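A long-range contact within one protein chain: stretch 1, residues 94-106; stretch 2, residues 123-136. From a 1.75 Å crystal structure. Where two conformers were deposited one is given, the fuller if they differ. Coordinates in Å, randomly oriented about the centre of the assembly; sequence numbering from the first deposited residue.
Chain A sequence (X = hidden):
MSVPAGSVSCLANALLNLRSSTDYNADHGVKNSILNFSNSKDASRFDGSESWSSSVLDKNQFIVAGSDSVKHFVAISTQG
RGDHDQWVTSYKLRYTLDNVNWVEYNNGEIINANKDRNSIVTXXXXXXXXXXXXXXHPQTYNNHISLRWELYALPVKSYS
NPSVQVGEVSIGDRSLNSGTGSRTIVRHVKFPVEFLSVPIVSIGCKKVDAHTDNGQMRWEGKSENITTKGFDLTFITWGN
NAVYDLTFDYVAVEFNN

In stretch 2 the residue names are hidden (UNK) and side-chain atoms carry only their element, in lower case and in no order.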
ATOM      1  N   ARG A  94      17.012  -6.875  14.178  0.50  8.13           N
ATOM      2  CA  ARG A  94      17.466  -6.100  13.035  0.50  8.20           C
ATOM      3  C   ARG A  94      16.228  -5.617  12.302  0.50  8.15           C
ATOM      4  O   ARG A  94      15.164  -6.250  12.365  0.50  7.68           O
ATOM      5  CB  ARG A  94      18.284  -6.978  12.081  0.50  8.24           C
ATOM      6  CG  ARG A  94      19.319  -7.856  12.747  0.50  9.79           C
ATOM      7  CD  ARG A  94      20.248  -8.454  11.701  0.50  8.97           C
ATOM      8  NE  ARG A  94      21.114  -7.430  11.122  0.50 11.47           N
ATOM      9  CZ  ARG A  94      21.267  -7.196   9.822  0.50 12.05           C
ATOM     10  NH1 ARG A  94      20.626  -7.923   8.896  0.50 13.11           N
ATOM     11  NH2 ARG A  94      22.094  -6.238   9.451  0.50 13.07           N
ATOM     12  N   TYR A  95      16.352  -4.508  11.591  1.00  8.38           N
ATOM     13  CA  TYR A  95      15.230  -4.072  10.769  1.00  8.27           C
ATOM     14  C   TYR A  95      15.698  -3.251   9.603  1.00  8.35           C
ATOM     15  O   TYR A  95      16.868  -2.850   9.538  1.00  8.01           O
ATOM     16  CB  TYR A  95      14.179  -3.325  11.602  1.00  9.04           C
ATOM     17  CG  TYR A  95      14.690  -2.061  12.223  1.00 10.11           C
ATOM     18  CD1 TYR A  95      14.629  -0.851  11.531  1.00 11.93           C
ATOM     19  CD2 TYR A  95      15.240  -2.069  13.511  1.00 11.75           C
ATOM     20  CE1 TYR A  95      15.081   0.326  12.115  1.00 13.19           C
ATOM     21  CE2 TYR A  95      15.715  -0.894  14.097  1.00 13.87           C
ATOM     22  CZ  TYR A  95      15.616   0.290  13.394  1.00 12.83           C
ATOM     23  OH  TYR A  95      16.096   1.448  13.957  1.00 14.96           O
ATOM     24  N   THR A  96      14.762  -3.013   8.693  1.00  8.10           N
ATOM     25  CA  THR A  96      15.030  -2.218   7.505  1.00  7.75           C
ATOM     26  C   THR A  96      13.788  -1.442   7.132  1.00  8.30           C
ATOM     27  O   THR A  96      12.657  -1.940   7.171  1.00  7.51           O
ATOM     28  CB  THR A  96      15.497  -3.091   6.292  1.00  8.21           C
ATOM     29  OG1 THR A  96      15.812  -2.239   5.171  1.00  8.74           O
ATOM     30  CG2 THR A  96      14.394  -4.121   5.905  1.00  9.08           C
ATOM     31  N   LEU A  97      14.018  -0.198   6.748  1.00  9.45           N
ATOM     32  CA  LEU A  97      12.933   0.618   6.213  1.00 10.22           C
ATOM     33  C   LEU A  97      12.860   0.483   4.678  1.00 10.34           C
ATOM     34  O   LEU A  97      11.764   0.339   4.121  1.00 11.13           O
ATOM     35  CB  LEU A  97      13.086   2.081   6.653  1.00 10.50           C
ATOM     36  CG  LEU A  97      12.009   3.055   6.154  1.00 11.09           C
ATOM     37  CD1 LEU A  97      10.577   2.644   6.546  1.00 12.71           C
ATOM     38  CD2 LEU A  97      12.338   4.475   6.650  1.00 12.07           C
ATOM     39  N   ASP A  98      14.005   0.493   4.004  1.00 10.05           N
ATOM     40  CA  ASP A  98      14.006   0.465   2.525  1.00 11.36           C
ATOM     41  C   ASP A  98      14.195  -0.928   1.905  1.00 11.36           C
ATOM     42  O   ASP A  98      14.195  -1.071   0.668  1.00 10.98           O
ATOM     43  CB  ASP A  98      15.064   1.427   1.962  1.00 12.08           C
ATOM     44  CG  ASP A  98      16.480   1.090   2.420  1.00 13.46           C
ATOM     45  OD1 ASP A  98      16.742  -0.035   2.934  1.00 12.20           O
ATOM     46  OD2 ASP A  98      17.363   1.968   2.258  1.00 17.15           O
ATOM     47  N   ASN A  99      14.350  -1.947   2.755  1.00 10.42           N
ATOM     48  CA  ASN A  99      14.597  -3.331   2.292  1.00 10.02           C
ATOM     49  C   ASN A  99      15.912  -3.519   1.511  1.00 11.38           C
ATOM     50  O   ASN A  99      16.074  -4.475   0.763  1.00 11.46           O
ATOM     51  CB  ASN A  99      13.410  -3.879   1.500  1.00  9.95           C
ATOM     52  CG  ASN A  99      12.167  -4.007   2.350  1.00  8.17           C
ATOM     53  OD1 ASN A  99      11.153  -3.365   2.083  1.00  9.53           O
ATOM     54  ND2 ASN A  99      12.242  -4.836   3.386  1.00  7.43           N
ATOM     55  N   VAL A 100      16.845  -2.598   1.723  1.00 11.98           N
ATOM     56  CA  VAL A 100      18.173  -2.678   1.151  1.00 13.16           C
ATOM     57  C   VAL A 100      19.180  -2.581   2.308  1.00 13.55           C
ATOM     58  O   VAL A 100      20.061  -3.422   2.448  1.00 14.73           O
ATOM     59  CB  VAL A 100      18.409  -1.532   0.142  1.00 13.58           C
ATOM     60  CG1 VAL A 100      19.885  -1.517  -0.309  1.00 14.48           C
ATOM     61  CG2 VAL A 100      17.427  -1.628  -1.056  1.00 13.45           C
ATOM     62  N   ASN A 101      19.018  -1.546   3.131  1.00 13.49           N
ATOM     63  CA  ASN A 101      19.901  -1.265   4.254  1.00 13.86           C
ATOM     64  C   ASN A 101      19.262  -1.711   5.561  1.00 12.84           C
ATOM     65  O   ASN A 101      18.193  -1.227   5.935  1.00 12.17           O
ATOM     66  CB  ASN A 101      20.227   0.230   4.300  1.00 14.47           C
ATOM     67  CG  ASN A 101      20.928   0.701   3.030  1.00 17.49           C
ATOM     68  OD1 ASN A 101      22.083   0.334   2.773  1.00 20.15           O
ATOM     69  ND2 ASN A 101      20.210   1.463   2.198  1.00 18.66           N
ATOM     70  N   TRP A 102      19.931  -2.652   6.225  1.00 12.58           N
ATOM     71  CA  TRP A 102      19.478  -3.178   7.509  1.00 12.04           C
ATOM     72  C   TRP A 102      20.273  -2.560   8.638  1.00 13.30           C
ATOM     73  O   TRP A 102      21.468  -2.288   8.485  1.00 13.79           O
ATOM     74  CB  TRP A 102      19.638  -4.686   7.557  1.00 11.32           C
ATOM     75  CG  TRP A 102      18.595  -5.391   6.768  1.00 11.75           C
ATOM     76  CD1 TRP A 102      18.493  -5.475   5.392  1.00 10.67           C
ATOM     77  CD2 TRP A 102      17.462  -6.078   7.299  1.00 10.16           C
ATOM     78  NE1 TRP A 102      17.365  -6.187   5.054  1.00 12.35           N
ATOM     79  CE2 TRP A 102      16.720  -6.579   6.201  1.00 10.82           C
ATOM     80  CE3 TRP A 102      17.011  -6.341   8.600  1.00 10.22           C
ATOM     81  CZ2 TRP A 102      15.551  -7.324   6.365  1.00 10.71           C
ATOM     82  CZ3 TRP A 102      15.850  -7.086   8.764  1.00 10.28           C
ATOM     83  CH2 TRP A 102      15.120  -7.553   7.648  1.00 11.40           C
ATOM     84  N   VAL A 103      19.595  -2.297   9.746  1.00 13.72           N
ATOM     85  CA  VAL A 103      20.258  -1.796  10.925  1.00 14.93           C
ATOM     86  C   VAL A 103      19.942  -2.674  12.109  1.00 14.95           C
ATOM     87  O   VAL A 103      18.926  -3.353  12.136  1.00 12.76           O
ATOM     88  CB  VAL A 103      19.913  -0.328  11.232  1.00 16.16           C
ATOM     89  CG1 VAL A 103      20.310   0.570  10.052  1.00 17.08           C
ATOM     90  CG2 VAL A 103      18.468  -0.167  11.557  1.00 16.12           C
ATOM     91  N   GLU A 104      20.844  -2.658  13.083  1.00 15.31           N
ATOM     92  CA  GLU A 104      20.667  -3.369  14.333  0.50 15.39           C
ATOM     93  C   GLU A 104      19.876  -2.498  15.301  1.00 15.02           C
ATOM     94  O   GLU A 104      20.158  -1.298  15.426  1.00 15.37           O
ATOM     95  CB  GLU A 104      22.035  -3.728  14.928  0.50 16.03           C
ATOM     96  CG  GLU A 104      22.723  -4.921  14.234  0.50 18.59           C
ATOM     97  CD  GLU A 104      23.715  -5.637  15.142  0.50 20.22           C
ATOM     98  OE1 GLU A 104      24.611  -4.975  15.691  0.50 22.02           O
ATOM     99  OE2 GLU A 104      23.601  -6.868  15.298  0.50 23.19           O
ATOM    100  N   TYR A 105      18.885  -3.073  15.968  1.00 12.71           N
ATOM    101  CA  TYR A 105      18.126  -2.328  16.948  1.00 12.42           C
ATOM    102  C   TYR A 105      19.019  -1.943  18.148  1.00 12.74           C
ATOM    103  O   TYR A 105      19.714  -2.782  18.702  1.00 11.33           O
ATOM    104  CB  TYR A 105      16.959  -3.157  17.429  1.00 11.99           C
ATOM    105  CG  TYR A 105      16.275  -2.594  18.646  1.00 13.05           C
ATOM    106  CD1 TYR A 105      15.482  -1.444  18.553  1.00 14.09           C
ATOM    107  CD2 TYR A 105      16.420  -3.218  19.897  1.00 13.59           C
ATOM    108  CE1 TYR A 105      14.845  -0.918  19.681  1.00 16.09           C
ATOM    109  CE2 TYR A 105      15.772  -2.713  21.028  1.00 16.18           C
ATOM    110  CZ  TYR A 105      15.003  -1.556  20.912  1.00 15.23           C
ATOM    111  OH  TYR A 105      14.365  -1.062  22.027  1.00 17.20           O
ATOM    112  N   ASN A 106      18.996  -0.667  18.521  1.00 14.36           N
ATOM    113  CA  ASN A 106      19.721  -0.195  19.707  1.00 15.62           C
ATOM    114  C   ASN A 106      21.175  -0.647  19.745  1.00 16.37           C
ATOM    115  O   ASN A 106      21.644  -1.213  20.750  1.00 16.51           O
ATOM    116  CB  ASN A 106      19.000  -0.645  20.975  1.00 16.85           C
ATOM    117  CG  ASN A 106      19.438   0.141  22.185  1.00 20.52           C
ATOM    118  OD1 ASN A 106      19.913   1.282  22.056  1.00 23.15           O
ATOM    119  ND2 ASN A 106      19.298  -0.458  23.368  1.00 23.55           N
ATOM    120  N   UNK A 123       8.964  -6.468  25.025  1.00  9.74           N
ATOM    121  CA  UNK A 123       9.834  -5.325  24.917  1.00 11.74           C
ATOM    122  C   UNK A 123       9.070  -4.247  24.169  1.00 11.49           C
ATOM    123  O   UNK A 123       8.492  -4.505  23.108  1.00 10.51           O
ATOM    124  c   UNK A 123      11.731  -6.953  24.726  1.00 15.08           C
ATOM    125  c   UNK A 123      12.049  -4.504  23.971  1.00 12.64           C
ATOM    126  c   UNK A 123      11.085  -5.692  24.120  1.00 11.90           C
ATOM    127  c   UNK A 123      12.052  -6.845  26.173  1.00 15.52           C
ATOM    128  N   UNK A 124       9.075  -3.042  24.735  1.00 12.00           N
ATOM    129  CA  UNK A 124       8.398  -1.917  24.134  1.00 12.08           C
ATOM    130  C   UNK A 124       9.397  -1.014  23.464  1.00 12.42           C
ATOM    131  O   UNK A 124      10.481  -0.766  24.012  1.00 12.77           O
ATOM    132  n   UNK A 124       6.965  -2.559  26.994  1.00 17.35           N
ATOM    133  c   UNK A 124       6.623  -1.945  25.868  1.00 15.22           C
ATOM    134  o   UNK A 124       5.508  -2.063  25.351  1.00 19.85           O
ATOM    135  c   UNK A 124       7.667  -1.135  25.225  1.00 12.71           C
ATOM    136  N   UNK A 125       9.048  -0.527  22.280  1.00 11.99           N
ATOM    137  CA  UNK A 125       9.950   0.341  21.524  1.00 12.96           C
ATOM    138  C   UNK A 125       9.490   1.779  21.665  1.00 13.64           C
ATOM    139  O   UNK A 125       8.399   2.140  21.210  1.00 13.52           O
ATOM    140  c   UNK A 125       9.589  -3.643  18.839  1.00 13.05           C
ATOM    141  c   UNK A 125       9.356  -2.278  19.066  1.00 11.57           C
ATOM    142  c   UNK A 125      11.643  -3.479  20.117  1.00 14.65           C
ATOM    143  c   UNK A 125      11.404  -2.114  20.332  1.00 12.82           C
ATOM    144  c   UNK A 125      10.001  -0.053  20.043  1.00 12.58           C
ATOM    145  c   UNK A 125      10.259  -1.509  19.813  1.00 11.83           C
ATOM    146  c   UNK A 125      10.731  -4.241  19.364  1.00 13.91           C
ATOM    147  N   UNK A 126      10.363   2.580  22.273  1.00 14.61           N
ATOM    148  CA  UNK A 126      10.137   3.996  22.491  1.00 16.74           C
ATOM    149  C   UNK A 126      11.371   4.727  21.963  1.00 16.57           C
ATOM    150  O   UNK A 126      12.419   4.664  22.597  1.00 17.25           O
ATOM    151  c   UNK A 126       8.783   3.664  24.636  1.00 20.53           C
ATOM    152  c   UNK A 126      10.021   4.280  23.996  1.00 18.10           C
ATOM    153  o   UNK A 126       7.657   4.087  24.362  1.00 25.55           O
ATOM    154  n   UNK A 126       8.992   2.688  25.545  1.00 22.69           N
ATOM    155  N   UNK A 127      11.280   5.382  20.789  1.00 16.51           N
ATOM    156  CA  UNK A 127      10.149   5.489  19.896  1.00 16.15           C
ATOM    157  C   UNK A 127       9.937   4.191  19.114  1.00 14.61           C
ATOM    158  O   UNK A 127      10.811   3.320  19.128  1.00 13.86           O
ATOM    159  c   UNK A 127      10.578   6.589  18.908  1.00 16.60           C
ATOM    160  c   UNK A 127      12.455   6.116  20.263  1.00 17.17           C
ATOM    161  c   UNK A 127      12.034   6.522  18.882  1.00 17.92           C
ATOM    162  N   UNK A 128       8.789   4.090  18.428  1.00 14.74           N
ATOM    163  CA  UNK A 128       8.508   2.913  17.603  1.00 13.55           C
ATOM    164  C   UNK A 128       9.606   2.687  16.575  1.00 13.62           C
ATOM    165  O   UNK A 128      10.259   3.627  16.102  1.00 13.30           O
ATOM    166  c   UNK A 128       7.661   5.034  18.418  1.00 14.74           C
ATOM    167  c   UNK A 128       6.516   4.208  17.858  1.00 15.34           C
ATOM    168  c   UNK A 128       7.204   3.292  16.891  1.00 14.46           C
ATOM    169  N   UNK A 129       9.811   1.427  16.242  1.00 12.03           N
ATOM    170  CA  UNK A 129      10.693   1.083  15.142  1.00 11.21           C
ATOM    171  C   UNK A 129       9.903   1.251  13.863  1.00 10.30           C
ATOM    172  O   UNK A 129       8.872   0.632  13.686  1.00 10.24           O
ATOM    173  c   UNK A 129      11.897  -0.814  13.959  1.00 10.92           C
ATOM    174  c   UNK A 129      12.409  -1.995  16.760  1.00 12.59           C
ATOM    175  c   UNK A 129      11.182  -0.376  15.252  1.00 11.04           C
ATOM    176  c   UNK A 129      12.104  -0.549  16.462  1.00 11.96           C
ATOM    177  N   UNK A 130      10.433   2.064  12.959  1.00 10.27           N
ATOM    178  CA  UNK A 130       9.825   2.332  11.675  1.00 10.46           C
ATOM    179  C   UNK A 130      10.507   1.412  10.647  1.00  9.76           C
ATOM    180  O   UNK A 130      11.710   1.527  10.384  1.00  9.69           O
ATOM    181  c   UNK A 130       9.354   4.233  10.095  1.00 14.27           C
ATOM    182  n   UNK A 130       9.827   7.496   8.220  1.00 23.86           N
ATOM    183  c   UNK A 130       9.491   6.045   8.435  1.00 21.02           C
ATOM    184  c   UNK A 130       9.629   5.712   9.871  1.00 19.42           C
ATOM    185  c   UNK A 130      10.052   3.794  11.324  1.00 11.66           C
ATOM    186  N   UNK A 131       9.741   0.473  10.103  1.00  8.65           N
ATOM    187  CA  UNK A 131      10.345  -0.579   9.280  1.00  8.01           C
ATOM    188  C   UNK A 131       9.342  -1.245   8.338  1.00  8.11           C
ATOM    189  O   UNK A 131       8.150  -1.290   8.621  1.00  8.88           O
ATOM    190  c   UNK A 131      10.974  -1.631  10.191  1.00  7.67           C
ATOM    191  N   UNK A 132       9.852  -1.755   7.221  1.00  8.13           N
ATOM    192  CA  UNK A 132       9.090  -2.647   6.343  1.00  7.78           C
ATOM    193  C   UNK A 132       9.324  -4.089   6.747  1.00  7.84           C
ATOM    194  O   UNK A 132       8.386  -4.855   6.756  1.00  8.10           O
ATOM    195  n   UNK A 132       7.769   2.208   1.693  1.00 17.66           N
ATOM    196  c   UNK A 132       9.441  -2.438   4.871  1.00  7.62           C
ATOM    197  c   UNK A 132       9.101  -1.040   2.803  1.00 11.05           C
ATOM    198  c   UNK A 132       8.607   1.322   2.228  1.00 17.15           C
ATOM    199  n   UNK A 132       9.774   1.729   2.701  1.00 17.24           N
ATOM    200  n   UNK A 132       8.277   0.033   2.247  1.00 14.71           N
ATOM    201  c   UNK A 132       8.831  -1.155   4.312  1.00  8.55           C
ATOM    202  N   UNK A 133      10.563  -4.429   7.114  1.00  7.10           N
ATOM    203  CA  UNK A 133      10.867  -5.794   7.573  1.00  6.75           C
ATOM    204  C   UNK A 133      11.664  -5.765   8.859  1.00  6.38           C
ATOM    205  O   UNK A 133      12.432  -4.827   9.110  1.00  7.11           O
ATOM    206  c   UNK A 133      11.593  -6.585   6.491  1.00  6.84           C
ATOM    207  o   UNK A 133      10.810  -6.591   5.296  1.00  7.19           O
ATOM    208  N   UNK A 134      11.460  -6.778   9.686  1.00  5.23           N
ATOM    209  CA  UNK A 134      12.136  -6.839  10.975  1.00  5.67           C
ATOM    210  C   UNK A 134      12.517  -8.300  11.191  1.00  5.38           C
ATOM    211  O   UNK A 134      11.805  -9.188  10.708  1.00  6.93           O
ATOM    212  c   UNK A 134       9.918  -7.086  12.210  1.00  6.94           C
ATOM    213  c   UNK A 134      11.936  -6.210  13.440  1.00  6.73           C
ATOM    214  c   UNK A 134      11.209  -6.275  12.096  1.00  4.68           C
ATOM    215  c   UNK A 134      11.205  -5.324  14.462  1.00  6.85           C
ATOM    216  N   UNK A 135      13.636  -8.564  11.861  1.00  6.15           N
ATOM    217  CA  UNK A 135      14.073  -9.960  12.038  1.00  5.36           C
ATOM    218  C   UNK A 135      14.471 -10.144  13.487  1.00  6.15           C
ATOM    219  O   UNK A 135      15.215  -9.306  14.039  1.00  6.28           O
ATOM    220  c   UNK A 135      15.284 -10.278  11.137  1.00  5.41           C
ATOM    221  N   UNK A 136      13.995 -11.243  14.079  1.00  5.61           N
ATOM    222  CA  UNK A 136      14.455 -11.681  15.387  1.00  5.63           C
ATOM    223  C   UNK A 136      15.625 -12.636  15.182  1.00  5.56           C
ATOM    224  O   UNK A 136      15.552 -13.558  14.348  1.00  5.32           O
ATOM    225  c   UNK A 136      12.612 -13.487  15.475  1.00  6.22           C
ATOM    226  c   UNK A 136      12.647 -12.945  18.615  1.00  5.66           C
ATOM    227  c   UNK A 136      13.293 -12.294  16.221  1.00  5.24           C
ATOM    228  c   UNK A 136      13.780 -12.682  17.624  1.00  5.56           C
TER
HETATM  229  O   HOH W   1      13.225   3.195  13.351  1.00 21.00           O
HETATM  230  O   HOH W   2      13.211   1.406  22.388  1.00 23.84           O

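Position 123 has four side-chain carbons, forked at the first, with one arm two carbons long: isoleucine, I123, a branched residue at home in a strand, at the margin of this contact. Position 124 has two carbons, the second carrying one oxygen and one nitrogen. It is asparagine, N124, whose polar group suits an exposed site facing away from stretch 1. At 125 one carbon leads to a ring of six carbons, hence phenylalanine, F125. Buried, it turns its edge toward the face of Y105, with ring centroids 5.2 Å apart and planes at 69°, while the Y105 OH lies 3.6 Å from F125 CD1, near the plane of the phenyl ring.

Position 126 repeats the pattern of 124 and is asparagine, N126; its backbone N donates to water 2 (3.1 Å from N126 N to the water O), which also hydrogen-bonds Y105 OH at 2.7 Å. Positions 127 and 128 each have three carbons closing a ring onto the backbone N, so both are prolines. A cis peptide bond precedes P127, where the chain turns a corner; neither ring reaches stretch 1.

Position 129 has four carbons, forked at the first with one longer arm: isoleucine, I129. The fork serves two aromatic neighbours, since CG2 sits over the face of Y95, 3.5 Å from its CG, while CD1 reaches Y105 CD1 at 3.6 Å. Four carbons in a row ending in nitrogen mark 130 as lysine, K130. Its aliphatic part packs on leucine, CE to L97 CD2 at 3.7 Å, and its amine is hydrogen-bonded elsewhere in the structure.

A single carbon at 131 means alanine, A131; this short side chain fits beside Y95, CB to CB 3.9 Å. At 132, three carbons, a nitrogen and a carbon bearing two more nitrogens make arginine, R132. The long chain brings NH1 to L97 O for a 2.8 Å hydrogen bond, and its backbone N donates to T96 O, also at 2.8 Å. One carbon and one oxygen identify 133 as serine, S133: small enough to fit close beside the indole, S133 CB to W102 CH2 3.8 Å, yet able to accept a hydrogen bond from N99, ND2 to S133 OG 3.0 Å.

Position 134, four carbons forked at the first with one longer arm, is isoleucine, I134, sharing a sheet face with Y95; CG1 lies 4.1 Å from Y95 CB. Position 135 has one carbon, so A135, its CB 4.0 Å from W102 CZ3. Position 136 again has the isoleucine pattern; I136 is buried but points away from stretch 1.

The contact is built on an antiparallel pairing. R94 N donates to A135 O (3.0 Å), A135 N to R94 O (2.8 Å), and T96 N to S133 O (3.0 Å). Y95 and I134 share one face, R94, T96, S133 and A135 the other. Apolar packing around Y95 and Y105 extends the contact beyond this ladder, while R132 and S133 tie it to the loop after T96.

Stretch 2 123-136: INFNPPIKARSIAI
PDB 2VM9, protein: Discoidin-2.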